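Local coordinates for protein 1-deoxy-D-xylulose 5-phosphate reductoisomerase (Zymomonas mobilis, PDB 1R0K) that catalyses the NADPH-dependent rearrangement and reduction of 1-deoxy-D-xylulose 5-phosphate to 2-C-methyl-D-erythritol 4-phosphate, a step of isoprenoid biosynthesis, at residues A206-M216 with N329-L337; L128-I136 with T361-F369. All coordinates share one frame; numbering follows the deposited sequence.

Contact 1: residues A206-M216 with N329-L337; sequences AKISIDSATMM and NEIAVAAFL
Ile210, Lys207 and Asn329 carry most of this crossing, where helix segments 206-214 and 329-337 meet at 102°. Ile210 and Val333 lie alongside each other, pointing opposite ways, with Ile210 CB 3.7 Å from Val333 CG1, while Ile210 CD1 reaches the edge of the Phe336 ring at CE2 (3.7 Å), in the ring plane. Lys207 lays its aliphatic part across Val333, CD 3.6 Å from CG1; bends at chi2 and chi4 then bring its ammonium group to a salt bridge with Asp211 and a long one to Glu330 (NZ to OE1, 3.9 Å). Asn329 has CG anti to the backbone N (chi1 -174°), which carries the amide across to Asp211. Asn329 ND2 donates to Asp211 OD1 (2.8 Å), which lies in the plane of the amide. A water bridges Asp211 OD1, Asn329 OD1 and Thr214 OG1, and Met216 CG packs on the amide, 3.4 Å from Asn329 ND2. A leucine in place of Asp211 would probably cost the Asn329 amide its protein acceptor across the contact. Ser212, next to Asp211 on helix 206-214, is a predicted substrate-binding residue. Ile346 of helix 345-356 touches Ile210, Asn329 and Phe336, and Arg376 of helix 365-385 meets Glu330.

Contact 2: residues L128-I136 with T361-F369; sequences LVSAGGLMI and TPSSLEDVF
Leu134 sets its two methyls on the faces of two successive peptide groups of 361-369. Leu134 CD1 stands almost straight above the Ser364-Leu365 peptide, 3.4 Å from Ser364 C, and Leu134 CD2 sits over the preceding one, 3.5 Å from Ser363 O. The Pro362 ring is met more loosely, at its CB, by the same CD1. Asp367 OD2 accepts two bonds from Ser363: the backbone N on its anti lone pair (2.9 Å) and the hydroxyl nearly in line with the C-O bond, which fixes the turn that Leu134 rests on. This turn leads into helix 365-385, with Ser364 as N-cap; its OG accepts a weak bond from Asp367 N. Across from it, 132-136 starts the helix 132-142 that joins parallel strands 119-122 and 145-148, part of a beta-alpha-beta crossover in the Rossmann-like NADPH-binding domain; the contact joins that domain to helix 365-385 near the C-terminus. The two short helix segments run nearly antiparallel, at 160°. Val368 points its two methyls at 128-136: Val368 CG2 lies 3.9 Å from Leu134 CD1 and the same distance from Ala131 CB, and Val368 CG1 approaches Ser130 CB at 4.0 Å. Leu365 CD2 touches both Ala131 CB and Met135 CE, the methionine and leucine side chains crossing at about a right angle. Leu107 and Ile114 of helix 107-115 touch Met135, while Leu111 touches Leu365.

How the contacts relate
The centres of the two contacts lie about 22 Å apart, and their nearest atoms are about 8 Å from each other. Along the chain, 128-136 comes first, then 206-216, 329-337 and finally 361-369, so contact 2 encloses contact 1. Shared helices tie them together: helix 321-337 supplies 329-337 and, nearer its start, touches Ser130; helix 365-385 begins in contact 2 and reaches Glu330 of contact 1 further on; helix 216-229, which opens with Met216, packs on Leu128 and Val129. The C-terminal helices thus meet the nucleotide-binding domain in contact 2 and the predicted substrate-binding region in contact 1, parts that probably border the active site, as the predicted NADPH and substrate residues suggest.

Contact 1: residues A206-M216 with N329-L337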
ATOM      1  N   ALA B 206      -4.954  31.652  -5.661  1.00 25.59           N
ATOM      2  CA  ALA B 206      -5.006  32.231  -4.323  1.00 22.60           C
ATOM      3  C   ALA B 206      -5.974  31.471  -3.423  1.00 21.42           C
ATOM      4  O   ALA B 206      -5.676  31.224  -2.256  1.00 19.90           O
ATOM      5  CB  ALA B 206      -5.404  33.703  -4.405  1.00 23.13           C
ATOM      6  N   LYS B 207      -7.135  31.106  -3.962  1.00 20.94           N
ATOM      7  CA  LYS B 207      -8.134  30.365  -3.191  1.00 21.26           C
ATOM      8  C   LYS B 207      -7.529  29.064  -2.682  1.00 21.07           C
ATOM      9  O   LYS B 207      -7.644  28.728  -1.500  1.00 20.30           O
ATOM     10  CB  LYS B 207      -9.356  30.057  -4.064  1.00 21.58           C
ATOM     11  CG  LYS B 207     -10.339  29.026  -3.490  1.00 22.40           C
ATOM     12  CD  LYS B 207     -10.982  29.487  -2.191  1.00 18.91           C
ATOM     13  CE  LYS B 207     -12.349  28.838  -1.986  1.00 19.95           C
ATOM     14  NZ  LYS B 207     -12.334  27.348  -1.986  1.00 19.39           N
ATOM     15  N   ILE B 208      -6.887  28.335  -3.586  1.00 20.11           N
ATOM     16  CA  ILE B 208      -6.255  27.070  -3.237  1.00 20.00           C
ATOM     17  C   ILE B 208      -5.260  27.297  -2.101  1.00 18.43           C
ATOM     18  O   ILE B 208      -5.190  26.510  -1.157  1.00 16.70           O
ATOM     19  CB  ILE B 208      -5.509  26.467  -4.457  1.00 23.08           C
ATOM     20  CG1 ILE B 208      -6.493  26.242  -5.609  1.00 26.24           C
ATOM     21  CG2 ILE B 208      -4.853  25.146  -4.078  1.00 23.12           C
ATOM     22  CD1 ILE B 208      -5.851  25.688  -6.868  1.00 29.53           C
ATOM     23  N   SER B 209      -4.496  28.379  -2.190  1.00 16.20           N
ATOM     24  CA  SER B 209      -3.515  28.687  -1.154  1.00 18.20           C
ATOM     25  C   SER B 209      -4.176  28.945   0.198  1.00 17.37           C
ATOM     26  O   SER B 209      -3.716  28.443   1.225  1.00 17.49           O
ATOM     27  CB  SER B 209      -2.683  29.906  -1.553  1.00 18.41           C
ATOM     28  OG  SER B 209      -1.901  29.626  -2.702  1.00 22.54           O
ATOM     29  N   ILE B 210      -5.255  29.724   0.204  1.00 15.25           N
ATOM     30  CA  ILE B 210      -5.934  30.030   1.459  1.00 14.11           C
ATOM     31  C   ILE B 210      -6.543  28.780   2.095  1.00 14.50           C
ATOM     32  O   ILE B 210      -6.420  28.572   3.305  1.00 15.08           O
ATOM     33  CB  ILE B 210      -7.029  31.107   1.260  1.00 13.91           C
ATOM     34  CG1 ILE B 210      -6.409  32.366   0.648  1.00 16.38           C
ATOM     35  CG2 ILE B 210      -7.678  31.446   2.592  1.00 13.08           C
ATOM     36  CD1 ILE B 210      -5.252  32.949   1.450  1.00 19.59           C
ATOM     37  N   ASP B 211      -7.188  27.945   1.282  1.00 13.13           N
ATOM     38  CA  ASP B 211      -7.799  26.720   1.784  1.00 13.03           C
ATOM     39  C   ASP B 211      -6.747  25.805   2.405  1.00 11.92           C
ATOM     40  O   ASP B 211      -7.027  25.059   3.350  1.00 11.23           O
ATOM     41  CB  ASP B 211      -8.536  25.978   0.663  1.00 14.22           C
ATOM     42  CG  ASP B 211      -9.840  26.651   0.275  1.00 18.01           C
ATOM     43  OD1 ASP B 211     -10.356  27.470   1.070  1.00 15.63           O
ATOM     44  OD2 ASP B 211     -10.356  26.349  -0.822  1.00 15.24           O
ATOM     45  N   SER B 212      -5.538  25.861   1.862  1.00 11.50           N
ATOM     46  CA  SER B 212      -4.441  25.059   2.384  1.00 13.88           C
ATOM     47  C   SER B 212      -4.025  25.638   3.743  1.00 11.61           C
ATOM     48  O   SER B 212      -3.773  24.908   4.696  1.00 11.58           O
ATOM     49  CB  SER B 212      -3.261  25.102   1.412  1.00 17.26           C
ATOM     50  OG  SER B 212      -2.103  24.509   1.975  1.00 26.60           O
ATOM     51  N   ALA B 213      -3.982  26.963   3.820  1.00 12.58           N
ATOM     52  CA  ALA B 213      -3.587  27.657   5.039  1.00 13.16           C
ATOM     53  C   ALA B 213      -4.567  27.443   6.189  1.00 12.38           C
ATOM     54  O   ALA B 213      -4.159  27.309   7.338  1.00 13.88           O
ATOM     55  CB  ALA B 213      -3.429  29.150   4.751  1.00 12.94           C
ATOM     56  N   THR B 214      -5.860  27.402   5.882  1.00 13.19           N
ATOM     57  CA  THR B 214      -6.879  27.211   6.912  1.00 11.62           C
ATOM     58  C   THR B 214      -7.187  25.731   7.108  1.00 13.47           C
ATOM     59  O   THR B 214      -7.853  25.346   8.070  1.00 11.06           O
ATOM     60  CB  THR B 214      -8.191  27.900   6.526  1.00 12.49           C
ATOM     61  OG1 THR B 214      -8.725  27.261   5.362  1.00 12.71           O
ATOM     62  CG2 THR B 214      -7.962  29.380   6.229  1.00 12.56           C
ATOM     63  N   MET B 215      -6.689  24.913   6.183  1.00 13.15           N
ATOM     64  CA  MET B 215      -6.909  23.478   6.181  1.00 14.20           C
ATOM     65  C   MET B 215      -8.337  23.142   5.762  1.00 16.52           C
ATOM     66  O   MET B 215      -8.824  22.038   6.000  1.00 17.28           O
ATOM     67  CB  MET B 215      -6.577  22.853   7.544  1.00 15.92           C
ATOM     68  CG  MET B 215      -5.079  22.731   7.806  1.00 13.82           C
ATOM     69  SD  MET B 215      -4.671  21.519   9.089  1.00 16.55           S
ATOM     70  CE  MET B 215      -4.690  19.988   8.145  1.00 14.38           C
ATOM     71  N   MET B 216      -9.004  24.101   5.125  1.00 16.76           N
ATOM     72  CA  MET B 216     -10.357  23.882   4.634  1.00 15.97           C
ATOM     73  C   MET B 216     -10.251  22.851   3.511  1.00 16.04           C
ATOM     74  O   MET B 216     -11.152  22.032   3.309  1.00 13.56           O
ATOM     75  CB  MET B 216     -10.939  25.184   4.083  1.00 18.92           C
ATOM     76  CG  MET B 216     -12.362  25.066   3.560  1.00 24.55           C
ATOM     77  SD  MET B 216     -13.551  24.571   4.831  1.00 29.54           S
ATOM     78  CE  MET B 216     -13.646  26.061   5.796  1.00 25.15           C
ATOM     79  N   ASN B 329     -17.420  29.257   2.334  1.00 13.78           N
ATOM     80  CA  ASN B 329     -15.966  29.377   2.317  1.00 13.44           C
ATOM     81  C   ASN B 329     -15.501  30.191   1.106  1.00 13.40           C
ATOM     82  O   ASN B 329     -14.560  30.979   1.203  1.00 13.36           O
ATOM     83  CB  ASN B 329     -15.318  27.988   2.300  1.00 14.26           C
ATOM     84  CG  ASN B 329     -13.814  28.053   2.440  1.00 14.86           C
ATOM     85  OD1 ASN B 329     -13.293  28.555   3.444  1.00 14.28           O
ATOM     86  ND2 ASN B 329     -13.102  27.551   1.434  1.00 12.31           N
ATOM     87  N   GLU B 330     -16.159  30.004  -0.034  1.00 12.90           N
ATOM     88  CA  GLU B 330     -15.802  30.748  -1.242  1.00 13.66           C
ATOM     89  C   GLU B 330     -15.894  32.249  -0.976  1.00 13.69           C
ATOM     90  O   GLU B 330     -14.994  33.009  -1.323  1.00 14.21           O
ATOM     91  CB  GLU B 330     -16.739  30.382  -2.399  1.00 15.32           C
ATOM     92  CG  GLU B 330     -16.531  28.985  -2.959  1.00 17.53           C
ATOM     93  CD  GLU B 330     -15.372  28.904  -3.942  1.00 21.49           C
ATOM     94  OE1 GLU B 330     -14.578  29.868  -4.036  1.00 22.69           O
ATOM     95  OE2 GLU B 330     -15.251  27.862  -4.621  1.00 23.10           O
ATOM     96  N   ILE B 331     -16.998  32.661  -0.358  1.00 13.00           N
ATOM     97  CA  ILE B 331     -17.241  34.060  -0.033  1.00 11.94           C
ATOM     98  C   ILE B 331     -16.255  34.564   1.010  1.00 11.80           C
ATOM     99  O   ILE B 331     -15.660  35.625   0.847  1.00 12.92           O
ATOM    100  CB  ILE B 331     -18.682  34.255   0.515  1.00 12.24           C
ATOM    101  CG1 ILE B 331     -19.697  33.949  -0.584  1.00 13.74           C
ATOM    102  CG2 ILE B 331     -18.873  35.677   1.026  1.00 12.92           C
ATOM    103  CD1 ILE B 331     -19.648  34.932  -1.736  1.00 15.38           C
ATOM    104  N   ALA B 332     -16.089  33.795   2.082  1.00 12.88           N
ATOM    105  CA  ALA B 332     -15.191  34.177   3.161  1.00 12.34           C
ATOM    106  C   ALA B 332     -13.751  34.340   2.683  1.00 14.21           C
ATOM    107  O   ALA B 332     -13.090  35.317   3.029  1.00 12.12           O
ATOM    108  CB  ALA B 332     -15.262  33.149   4.284  1.00 13.92           C
ATOM    109  N   VAL B 333     -13.263  33.382   1.898  1.00 13.62           N
ATOM    110  CA  VAL B 333     -11.899  33.456   1.381  1.00 14.56           C
ATOM    111  C   VAL B 333     -11.724  34.712   0.522  1.00 14.80           C
ATOM    112  O   VAL B 333     -10.757  35.456   0.682  1.00 13.19           O
ATOM    113  CB  VAL B 333     -11.555  32.192   0.547  1.00 12.99           C
ATOM    114  CG1 VAL B 333     -10.241  32.380  -0.189  1.00 11.38           C
ATOM    115  CG2 VAL B 333     -11.467  30.979   1.466  1.00 13.35           C
ATOM    116  N   ALA B 334     -12.672  34.953  -0.381  1.00 15.98           N
ATOM    117  CA  ALA B 334     -12.612  36.126  -1.247  1.00 15.96           C
ATOM    118  C   ALA B 334     -12.602  37.407  -0.413  1.00 16.74           C
ATOM    119  O   ALA B 334     -11.897  38.363  -0.739  1.00 17.46           O
ATOM    120  CB  ALA B 334     -13.804  36.130  -2.209  1.00 18.14           C
ATOM    121  N   ALA B 335     -13.382  37.422   0.665  1.00 16.60           N
ATOM    122  CA  ALA B 335     -13.447  38.586   1.548  1.00 14.96           C
ATOM    123  C   ALA B 335     -12.088  38.809   2.198  1.00 15.22           C
ATOM    124  O   ALA B 335     -11.617  39.942   2.299  1.00 16.08           O
ATOM    125  CB  ALA B 335     -14.509  38.375   2.618  1.00 12.71           C
ATOM    126  N   PHE B 336     -11.460  37.725   2.644  1.00 13.06           N
ATOM    127  CA  PHE B 336     -10.146  37.822   3.263  1.00 14.37           C
ATOM    128  C   PHE B 336      -9.156  38.400   2.260  1.00 15.13           C
ATOM    129  O   PHE B 336      -8.444  39.353   2.564  1.00 16.72           O
ATOM    130  CB  PHE B 336      -9.659  36.444   3.728  1.00 14.30           C
ATOM    131  CG  PHE B 336      -8.221  36.434   4.179  1.00 13.97           C
ATOM    132  CD1 PHE B 336      -7.802  37.242   5.239  1.00 15.16           C
ATOM    133  CD2 PHE B 336      -7.284  35.639   3.532  1.00 13.97           C
ATOM    134  CE1 PHE B 336      -6.466  37.259   5.645  1.00 14.42           C
ATOM    135  CE2 PHE B 336      -5.944  35.644   3.929  1.00 15.38           C
ATOM    136  CZ  PHE B 336      -5.535  36.457   4.987  1.00 14.34           C
ATOM    137  N   LEU B 337      -9.114  37.816   1.067  1.00 15.00           N
ATOM    138  CA  LEU B 337      -8.211  38.281   0.021  1.00 16.78           C
ATOM    139  C   LEU B 337      -8.469  39.744  -0.332  1.00 18.54           C
ATOM    140  O   LEU B 337      -7.541  40.480  -0.676  1.00 17.51           O
ATOM    141  CB  LEU B 337      -8.362  37.414  -1.230  1.00 16.89           C
ATOM    142  CG  LEU B 337      -7.839  35.982  -1.082  1.00 19.33           C
ATOM    143  CD1 LEU B 337      -8.182  35.189  -2.327  1.00 18.79           C
ATOM    144  CD2 LEU B 337      -6.332  35.997  -0.852  1.00 18.29           C
TER
HETATM  145  O   HOH W   1     -14.724  26.145  -0.789  1.00 18.63           O
HETATM  146  O   HOH W   2     -10.327  28.562   3.588  1.00 14.61           O

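Contact 2: residues L128-I136 with T361-F369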
ATOM      1  N   LEU B 128     -18.537  16.013  -5.336  1.00 15.13           N
ATOM      2  CA  LEU B 128     -18.716  15.238  -4.112  1.00 16.34           C
ATOM      3  C   LEU B 128     -18.848  16.096  -2.860  1.00 17.52           C
ATOM      4  O   LEU B 128     -19.459  15.686  -1.876  1.00 18.99           O
ATOM      5  CB  LEU B 128     -17.571  14.237  -3.953  1.00 16.23           C
ATOM      6  CG  LEU B 128     -17.463  13.254  -5.121  1.00 15.55           C
ATOM      7  CD1 LEU B 128     -16.351  12.252  -4.847  1.00 17.14           C
ATOM      8  CD2 LEU B 128     -18.793  12.543  -5.321  1.00 13.70           C
ATOM      9  N   VAL B 129     -18.277  17.291  -2.893  1.00 17.72           N
ATOM     10  CA  VAL B 129     -18.370  18.179  -1.746  1.00 19.56           C
ATOM     11  C   VAL B 129     -19.778  18.746  -1.634  1.00 19.03           C
ATOM     12  O   VAL B 129     -20.396  18.704  -0.571  1.00 21.92           O
ATOM     13  CB  VAL B 129     -17.384  19.358  -1.867  1.00 20.08           C
ATOM     14  CG1 VAL B 129     -17.663  20.388  -0.770  1.00 22.70           C
ATOM     15  CG2 VAL B 129     -15.957  18.855  -1.759  1.00 21.68           C
ATOM     16  N   SER B 130     -20.289  19.264  -2.742  1.00 18.02           N
ATOM     17  CA  SER B 130     -21.609  19.878  -2.741  1.00 17.52           C
ATOM     18  C   SER B 130     -22.751  18.966  -3.177  1.00 17.40           C
ATOM     19  O   SER B 130     -23.868  19.091  -2.673  1.00 16.90           O
ATOM     20  CB  SER B 130     -21.578  21.126  -3.622  1.00 18.76           C
ATOM     21  OG  SER B 130     -20.540  22.001  -3.200  1.00 19.30           O
ATOM     22  N   ALA B 131     -22.480  18.052  -4.102  1.00 14.65           N
ATOM     23  CA  ALA B 131     -23.516  17.149  -4.593  1.00 15.18           C
ATOM     24  C   ALA B 131     -23.146  15.671  -4.452  1.00 14.84           C
ATOM     25  O   ALA B 131     -23.560  14.844  -5.268  1.00 15.86           O
ATOM     26  CB  ALA B 131     -23.820  17.468  -6.047  1.00 13.31           C
ATOM     27  N   GLY B 132     -22.379  15.346  -3.415  1.00 15.24           N
ATOM     28  CA  GLY B 132     -21.956  13.971  -3.196  1.00 16.00           C
ATOM     29  C   GLY B 132     -23.046  12.911  -3.233  1.00 16.06           C
ATOM     30  O   GLY B 132     -22.907  11.892  -3.919  1.00 15.23           O
ATOM     31  N   GLY B 133     -24.127  13.140  -2.491  1.00 16.04           N
ATOM     32  CA  GLY B 133     -25.224  12.187  -2.458  1.00 17.24           C
ATOM     33  C   GLY B 133     -25.807  11.898  -3.828  1.00 17.06           C
ATOM     34  O   GLY B 133     -25.980  10.740  -4.206  1.00 16.15           O
ATOM     35  N   LEU B 134     -26.106  12.955  -4.573  1.00 15.39           N
ATOM     36  CA  LEU B 134     -26.667  12.830  -5.911  1.00 16.18           C
ATOM     37  C   LEU B 134     -25.720  12.128  -6.876  1.00 16.99           C
ATOM     38  O   LEU B 134     -26.137  11.270  -7.653  1.00 15.36           O
ATOM     39  CB  LEU B 134     -27.003  14.214  -6.466  1.00 17.00           C
ATOM     40  CG  LEU B 134     -28.038  15.011  -5.677  1.00 17.52           C
ATOM     41  CD1 LEU B 134     -28.174  16.397  -6.292  1.00 16.71           C
ATOM     42  CD2 LEU B 134     -29.368  14.282  -5.686  1.00 17.57           C
ATOM     43  N   MET B 135     -24.445  12.503  -6.828  1.00 14.88           N
ATOM     44  CA  MET B 135     -23.446  11.911  -7.708  1.00 14.98           C
ATOM     45  C   MET B 135     -23.273  10.421  -7.440  1.00 12.55           C
ATOM     46  O   MET B 135     -23.269   9.618  -8.368  1.00 13.26           O
ATOM     47  CB  MET B 135     -22.105  12.627  -7.539  1.00 13.71           C
ATOM     48  CG  MET B 135     -22.116  14.070  -8.025  1.00 15.93           C
ATOM     49  SD  MET B 135     -22.337  14.214  -9.820  1.00 19.05           S
ATOM     50  CE  MET B 135     -22.322  16.017 -10.029  1.00 16.73           C
ATOM     51  N   ILE B 136     -23.128  10.050  -6.173  1.00 12.89           N
ATOM     52  CA  ILE B 136     -22.965   8.643  -5.835  1.00 13.54           C
ATOM     53  C   ILE B 136     -24.231   7.872  -6.207  1.00 13.86           C
ATOM     54  O   ILE B 136     -24.161   6.712  -6.604  1.00 13.81           O
ATOM     55  CB  ILE B 136     -22.653   8.458  -4.334  1.00 13.95           C
ATOM     56  CG1 ILE B 136     -21.335   9.158  -3.990  1.00 13.75           C
ATOM     57  CG2 ILE B 136     -22.564   6.971  -3.997  1.00 15.84           C
ATOM     58  CD1 ILE B 136     -20.157   8.718  -4.847  1.00 15.61           C
ATOM     59  N   THR B 361     -32.217  18.825   2.089  1.00 23.87           N
ATOM     60  CA  THR B 361     -31.265  18.034   1.321  1.00 25.22           C
ATOM     61  C   THR B 361     -31.551  18.205  -0.170  1.00 24.56           C
ATOM     62  O   THR B 361     -32.701  18.154  -0.597  1.00 23.85           O
ATOM     63  CB  THR B 361     -31.376  16.537   1.663  1.00 26.75           C
ATOM     64  OG1 THR B 361     -31.158  16.350   3.064  1.00 29.57           O
ATOM     65  CG2 THR B 361     -30.341  15.737   0.888  1.00 27.23           C
ATOM     66  N   PRO B 362     -30.504  18.411  -0.981  1.00 24.69           N
ATOM     67  CA  PRO B 362     -30.684  18.583  -2.426  1.00 24.78           C
ATOM     68  C   PRO B 362     -31.243  17.309  -3.055  1.00 24.75           C
ATOM     69  O   PRO B 362     -30.852  16.211  -2.669  1.00 26.26           O
ATOM     70  CB  PRO B 362     -29.267  18.874  -2.923  1.00 25.04           C
ATOM     71  CG  PRO B 362     -28.578  19.434  -1.725  1.00 25.34           C
ATOM     72  CD  PRO B 362     -29.089  18.573  -0.610  1.00 24.42           C
ATOM     73  N   SER B 363     -32.154  17.447  -4.013  1.00 24.42           N
ATOM     74  CA  SER B 363     -32.713  16.274  -4.677  1.00 23.62           C
ATOM     75  C   SER B 363     -32.309  16.272  -6.152  1.00 23.43           C
ATOM     76  O   SER B 363     -32.530  15.294  -6.863  1.00 24.25           O
ATOM     77  CB  SER B 363     -34.240  16.258  -4.559  1.00 24.01           C
ATOM     78  OG  SER B 363     -34.824  17.274  -5.351  1.00 27.68           O
ATOM     79  N   SER B 364     -31.706  17.372  -6.599  1.00 21.30           N
ATOM     80  CA  SER B 364     -31.256  17.515  -7.984  1.00 19.86           C
ATOM     81  C   SER B 364     -30.146  18.558  -8.022  1.00 18.95           C
ATOM     82  O   SER B 364     -29.945  19.286  -7.049  1.00 18.37           O
ATOM     83  CB  SER B 364     -32.404  17.994  -8.869  1.00 20.71           C
ATOM     84  OG  SER B 364     -32.720  19.347  -8.581  1.00 20.39           O
ATOM     85  N   LEU B 365     -29.428  18.639  -9.138  1.00 18.10           N
ATOM     86  CA  LEU B 365     -28.363  19.628  -9.259  1.00 17.57           C
ATOM     87  C   LEU B 365     -28.962  21.029  -9.156  1.00 17.61           C
ATOM     88  O   LEU B 365     -28.313  21.959  -8.668  1.00 17.50           O
ATOM     89  CB  LEU B 365     -27.613  19.478 -10.592  1.00 17.37           C
ATOM     90  CG  LEU B 365     -26.637  18.303 -10.715  1.00 17.10           C
ATOM     91  CD1 LEU B 365     -25.929  18.367 -12.063  1.00 15.45           C
ATOM     92  CD2 LEU B 365     -25.623  18.353  -9.574  1.00 14.59           C
ATOM     93  N   GLU B 366     -30.203  21.180  -9.612  1.00 15.70           N
ATOM     94  CA  GLU B 366     -30.862  22.477  -9.546  1.00 16.88           C
ATOM     95  C   GLU B 366     -30.942  22.955  -8.094  1.00 15.16           C
ATOM     96  O   GLU B 366     -30.765  24.144  -7.820  1.00 15.83           O
ATOM     97  CB  GLU B 366     -32.260  22.399 -10.164  1.00 20.79           C
ATOM     98  CG  GLU B 366     -32.253  22.178 -11.675  1.00 27.47           C
ATOM     99  CD  GLU B 366     -31.434  20.963 -12.100  1.00 33.35           C
ATOM    100  OE1 GLU B 366     -31.762  19.824 -11.688  1.00 33.03           O
ATOM    101  OE2 GLU B 366     -30.451  21.150 -12.852  1.00 37.62           O
ATOM    102  N   ASP B 367     -31.199  22.030  -7.169  1.00 14.56           N
ATOM    103  CA  ASP B 367     -31.271  22.380  -5.749  1.00 16.19           C
ATOM    104  C   ASP B 367     -29.880  22.779  -5.242  1.00 16.36           C
ATOM    105  O   ASP B 367     -29.739  23.710  -4.451  1.00 16.80           O
ATOM    106  CB  ASP B 367     -31.780  21.204  -4.904  1.00 16.13           C
ATOM    107  CG  ASP B 367     -33.243  20.875  -5.165  1.00 17.90           C
ATOM    108  OD1 ASP B 367     -33.992  21.763  -5.614  1.00 18.22           O
ATOM    109  OD2 ASP B 367     -33.644  19.727  -4.900  1.00 19.19           O
ATOM    110  N   VAL B 368     -28.858  22.062  -5.698  1.00 15.18           N
ATOM    111  CA  VAL B 368     -27.491  22.356  -5.285  1.00 13.90           C
ATOM    112  C   VAL B 368     -27.114  23.785  -5.679  1.00 15.69           C
ATOM    113  O   VAL B 368     -26.608  24.547  -4.857  1.00 12.59           O
ATOM    114  CB  VAL B 368     -26.496  21.362  -5.917  1.00 14.87           C
ATOM    115  CG1 VAL B 368     -25.058  21.744  -5.556  1.00 14.73           C
ATOM    116  CG2 VAL B 368     -26.805  19.948  -5.430  1.00 15.31           C
ATOM    117  N   PHE B 369     -27.371  24.147  -6.933  1.00 16.25           N
ATOM    118  CA  PHE B 369     -27.064  25.489  -7.407  1.00 17.12           C
ATOM    119  C   PHE B 369     -27.787  26.530  -6.560  1.00 17.72           C
ATOM    120  O   PHE B 369     -27.217  27.562  -6.205  1.00 17.11           O
ATOM    121  CB  PHE B 369     -27.491  25.642  -8.863  1.00 19.92           C
ATOM    122  CG  PHE B 369     -26.695  24.806  -9.816  1.00 22.22           C
ATOM    123  CD1 PHE B 369     -27.327  24.086 -10.823  1.00 23.98           C
ATOM    124  CD2 PHE B 369     -25.309  24.751  -9.722  1.00 23.31           C
ATOM    125  CE1 PHE B 369     -26.589  23.325 -11.723  1.00 23.68           C
ATOM    126  CE2 PHE B 369     -24.565  23.994 -10.615  1.00 23.73           C
ATOM    127  CZ  PHE B 369     -25.207  23.280 -11.617  1.00 23.68           C
TER